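PDB 4UX5: transcription factor MBP1 from Magnaporthe oryzae, which binds DNA through its winged helix-turn-helix domain, the part present here, and probably activates transcription by RNA polymerase II. Local coordinates for residues H37-R41 against K85-W90. Numbering follows the deposited sequence.
Sequences HVMRR and KYQGTW. With nucleotides of chain C.
Arg41 holds NH1 over one face of the Trp90 indole, offset toward the rim, with the two planes 20° apart; NH1 also donates to Tyr86 OH (3.1 Å, 156° at the hydrogen), which lies in the guanidinium plane. Salt bridges to Asp44 and Glu77 take NE and NH2, so all three guanidinium nitrogens have partners. The Tyr86 ring shares that indole face, CZ 3.6 Å above it, and Trp90 NE1 reaches back to Tyr86 O (3.2 Å, 142°). Met39 packs at the indole rim, on the side away from Arg41: CB meets Trp90 CH2 at 3.6 Å, CE lies 3.4 Å from Lys85 O, and SD makes an oblique Met-aromatic contact with Tyr86. His37, its ND1 bonded to Lys35 O, brings NE2 within 3.8 Å of Lys85 CB, a nonpolar approach. Thus strand 36-41 of one antiparallel sheet meets strand 88-91 of the other within the winged helix-turn-helix (KilA-N) domain. In the turn, Gln87 pairs with the minor-groove edge of DG8 of chain C, OE1 to N2 and NE2 to N3; Gly81 N and Gly84 O also bond OE1 and NE2, fixing the amide's orientation. With Lys85 NZ and Thr89 OG1 bonding phosphate oxygens of DG8 and DG10, this chemistry implies combined base and backbone recognition.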
loop_
_atom_site.group_PDB
_atom_site.type_symbol
_atom_site.label_atom_id
_atom_site.label_comp_id
_atom_site.label_asym_id
_atom_site.label_seq_id
_atom_site.Cartn_x
_atom_site.Cartn_y
_atom_site.Cartn_z
ATOM N N HIS A 37 15.371 -1.088 -14.792
ATOM C CA HIS A 37 16.168 -1.125 -13.574
ATOM C C HIS A 37 15.678 -2.189 -12.598
ATOM O O HIS A 37 14.509 -2.579 -12.615
ATOM C CB HIS A 37 16.163 0.249 -12.893
ATOM C CG HIS A 37 14.799 0.851 -12.759
ATOM N ND1 HIS A 37 14.192 1.549 -13.781
ATOM C CD2 HIS A 37 13.925 0.861 -11.726
ATOM C CE1 HIS A 37 13.002 1.961 -13.383
ATOM N NE2 HIS A 37 12.816 1.557 -12.139
ATOM N N VAL A 38 16.590 -2.664 -11.759
ATOM C CA VAL A 38 16.247 -3.551 -10.656
ATOM C C VAL A 38 16.969 -3.065 -9.407
ATOM O O VAL A 38 18.187 -2.899 -9.415
ATOM C CB VAL A 38 16.631 -5.018 -10.941
ATOM C CG1 VAL A 38 16.353 -5.885 -9.723
ATOM C CG2 VAL A 38 15.878 -5.547 -12.156
ATOM N N MET A 39 16.219 -2.827 -8.336
ATOM C CA MET A 39 16.799 -2.274 -7.118
ATOM C C MET A 39 17.040 -3.338 -6.057
ATOM O O MET A 39 16.203 -4.212 -5.837
ATOM C CB MET A 39 15.899 -1.177 -6.545
ATOM C CG MET A 39 15.694 0.010 -7.464
ATOM S SD MET A 39 14.808 1.353 -6.653
ATOM C CE MET A 39 14.543 2.462 -8.036
ATOM N N ARG A 40 18.197 -3.251 -5.407
ATOM C CA ARG A 40 18.513 -4.097 -4.265
ATOM C C ARG A 40 18.809 -3.208 -3.061
ATOM O O ARG A 40 19.641 -2.305 -3.145
ATOM C CB ARG A 40 19.706 -5.009 -4.568
ATOM C CG ARG A 40 19.903 -6.117 -3.546
ATOM C CD ARG A 40 21.364 -6.282 -3.149
ATOM N NE ARG A 40 22.157 -6.962 -4.168
ATOM C CZ ARG A 40 23.392 -7.415 -3.971
ATOM N NH1 ARG A 40 23.975 -7.265 -2.789
ATOM N NH2 ARG A 40 24.044 -8.023 -4.953
ATOM N N ARG A 41 18.122 -3.450 -1.948
ATOM C CA ARG A 41 18.333 -2.649 -0.745
ATOM C C ARG A 41 19.701 -2.913 -0.127
ATOM O O ARG A 41 20.190 -4.039 -0.141
ATOM C CB ARG A 41 17.239 -2.922 0.283
ATOM C CG ARG A 41 16.075 -1.958 0.217
ATOM C CD ARG A 41 15.427 -1.818 1.580
ATOM N NE ARG A 41 14.885 -3.086 2.056
ATOM C CZ ARG A 41 13.614 -3.445 1.926
ATOM N NH1 ARG A 41 12.751 -2.628 1.337
ATOM N NH2 ARG A 41 13.203 -4.618 2.389
ATOM N N LYS A 85 9.645 4.876 -8.604
ATOM C CA LYS A 85 10.465 3.778 -9.101
ATOM C C LYS A 85 10.888 2.811 -7.997
ATOM O O LYS A 85 11.273 1.676 -8.273
ATOM C CB LYS A 85 11.693 4.335 -9.822
ATOM C CG LYS A 85 11.354 5.021 -11.136
ATOM C CD LYS A 85 12.392 6.059 -11.522
ATOM C CE LYS A 85 12.001 6.757 -12.815
ATOM N NZ LYS A 85 10.613 7.299 -12.752
ATOM N N TYR A 86 10.809 3.256 -6.748
ATOM C CA TYR A 86 11.150 2.404 -5.612
ATOM C C TYR A 86 10.005 1.448 -5.280
ATOM O O TYR A 86 10.216 0.406 -4.657
ATOM C CB TYR A 86 11.504 3.254 -4.387
ATOM C CG TYR A 86 11.864 2.449 -3.156
ATOM C CD1 TYR A 86 13.159 1.990 -2.958
ATOM C CD2 TYR A 86 10.910 2.152 -2.189
ATOM C CE1 TYR A 86 13.494 1.254 -1.835
ATOM C CE2 TYR A 86 11.235 1.415 -1.065
ATOM C CZ TYR A 86 12.526 0.967 -0.892
ATOM O OH TYR A 86 12.852 0.235 0.228
ATOM N N GLN A 87 8.796 1.803 -5.705
ATOM C CA GLN A 87 7.605 1.020 -5.386
ATOM C C GLN A 87 7.670 -0.405 -5.920
ATOM O O GLN A 87 8.373 -0.689 -6.888
ATOM C CB GLN A 87 6.353 1.696 -5.942
ATOM C CG GLN A 87 6.100 3.100 -5.443
ATOM C CD GLN A 87 4.816 3.669 -6.010
ATOM O OE1 GLN A 87 3.774 3.646 -5.356
ATOM N NE2 GLN A 87 4.881 4.166 -7.238
ATOM N N GLY A 88 6.915 -1.293 -5.287
ATOM C CA GLY A 88 6.830 -2.671 -5.725
ATOM C C GLY A 88 6.789 -3.637 -4.562
ATOM O O GLY A 88 6.659 -3.229 -3.408
ATOM N N THR A 89 6.898 -4.924 -4.870
ATOM C CA THR A 89 6.903 -5.961 -3.847
ATOM C C THR A 89 8.328 -6.425 -3.578
ATOM O O THR A 89 9.001 -6.939 -4.470
ATOM C CB THR A 89 6.042 -7.162 -4.261
ATOM O OG1 THR A 89 4.746 -6.702 -4.662
ATOM C CG2 THR A 89 5.899 -8.138 -3.104
ATOM N N TRP A 90 8.785 -6.239 -2.344
ATOM C CA TRP A 90 10.161 -6.559 -1.987
ATOM C C TRP A 90 10.280 -7.894 -1.255
ATOM O O TRP A 90 9.471 -8.214 -0.384
ATOM C CB TRP A 90 10.753 -5.437 -1.135
ATOM C CG TRP A 90 10.932 -4.158 -1.894
ATOM C CD1 TRP A 90 9.958 -3.273 -2.250
ATOM C CD2 TRP A 90 12.163 -3.620 -2.391
ATOM N NE1 TRP A 90 10.505 -2.218 -2.938
ATOM C CE2 TRP A 90 11.858 -2.406 -3.036
ATOM C CE3 TRP A 90 13.494 -4.047 -2.351
ATOM C CZ2 TRP A 90 12.834 -1.614 -3.637
ATOM C CZ3 TRP A 90 14.463 -3.259 -2.948
ATOM C CH2 TRP A 90 14.127 -2.055 -3.582
ATOM P P DG C 8 7.505 5.699 -13.574
ATOM O OP1 DG C 8 8.928 5.300 -13.492
ATOM O OP2 DG C 8 6.893 6.008 -14.886
ATOM O "O5'" DG C 8 6.615 4.575 -12.870
ATOM C "C5'" DG C 8 6.977 4.103 -11.583
ATOM C "C4'" DG C 8 5.820 3.385 -10.916
ATOM O "O4'" DG C 8 4.865 4.353 -10.394
ATOM C "C3'" DG C 8 5.009 2.455 -11.828
ATOM O "O3'" DG C 8 4.641 1.311 -11.099
ATOM C "C2'" DG C 8 3.777 3.296 -12.127
ATOM C "C1'" DG C 8 3.582 3.919 -10.760
ATOM N N9 DG C 8 2.648 5.036 -10.726
ATOM C C8 DG C 8 2.188 5.769 -11.790
ATOM N N7 DG C 8 1.341 6.703 -11.447
ATOM C C5 DG C 8 1.231 6.573 -10.069
ATOM C C6 DG C 8 0.458 7.310 -9.142
ATOM O O6 DG C 8 -0.310 8.256 -9.366
ATOM N N1 DG C 8 0.640 6.851 -7.839
ATOM C C2 DG C 8 1.466 5.812 -7.480
ATOM N N2 DG C 8 1.514 5.509 -6.175
ATOM N N3 DG C 8 2.195 5.115 -8.341
ATOM C C4 DG C 8 2.027 5.549 -9.611
ATOM P P DC C 9 5.115 -0.148 -11.559
ATOM O OP1 DC C 9 6.585 -0.108 -11.740
ATOM O OP2 DC C 9 4.242 -0.556 -12.680
ATOM O "O5'" DC C 9 4.773 -1.054 -10.286
ATOM C "C5'" DC C 9 5.455 -0.831 -9.055
ATOM C "C4'" DC C 9 4.477 -0.614 -7.912
ATOM O "O4'" DC C 9 3.824 0.658 -8.065
ATOM C "C3'" DC C 9 3.340 -1.613 -7.834
ATOM O "O3'" DC C 9 3.754 -2.748 -7.088
ATOM C "C2'" DC C 9 2.240 -0.831 -7.101
ATOM C "C1'" DC C 9 2.611 0.640 -7.343
ATOM N N1 DC C 9 1.588 1.411 -8.120
ATOM C C2 DC C 9 0.644 2.197 -7.444
ATOM O O2 DC C 9 0.658 2.232 -6.209
ATOM N N3 DC C 9 -0.267 2.894 -8.166
ATOM C C4 DC C 9 -0.255 2.830 -9.496
ATOM N N4 DC C 9 -1.173 3.536 -10.163
ATOM C C5 DC C 9 0.697 2.040 -10.203
ATOM C C6 DC C 9 1.593 1.355 -9.482
ATOM P P DG C 10 3.166 -4.203 -7.430
ATOM O OP1 DG C 10 4.147 -5.204 -6.949
ATOM O OP2 DG C 10 2.744 -4.193 -8.849
ATOM O "O5'" DG C 10 1.873 -4.325 -6.498
ATOM C "C5'" DG C 10 2.011 -4.221 -5.086
ATOM C "C4'" DG C 10 0.726 -3.723 -4.445
ATOM O "O4'" DG C 10 0.249 -2.544 -5.148
ATOM C "C3'" DG C 10 -0.434 -4.716 -4.459
ATOM O "O3'" DG C 10 -1.159 -4.612 -3.250
ATOM C "C2'" DG C 10 -1.266 -4.246 -5.645
ATOM C "C1'" DG C 10 -1.090 -2.742 -5.544
ATOM N N9 DG C 10 -1.309 -2.048 -6.805
ATOM C C8 DG C 10 -0.737 -2.340 -8.019
ATOM N N7 DG C 10 -1.124 -1.547 -8.979
ATOM C C5 DG C 10 -2.011 -0.674 -8.362
ATOM C C6 DG C 10 -2.747 0.406 -8.901
ATOM O O6 DG C 10 -2.763 0.816 -10.070
ATOM N N1 DG C 10 -3.529 1.033 -7.931
ATOM C C2 DG C 10 -3.588 0.661 -6.609
ATOM N N2 DG C 10 -4.398 1.385 -5.823
ATOM N N3 DG C 10 -2.900 -0.349 -6.091
ATOM C C4 DG C 10 -2.136 -0.969 -7.023
#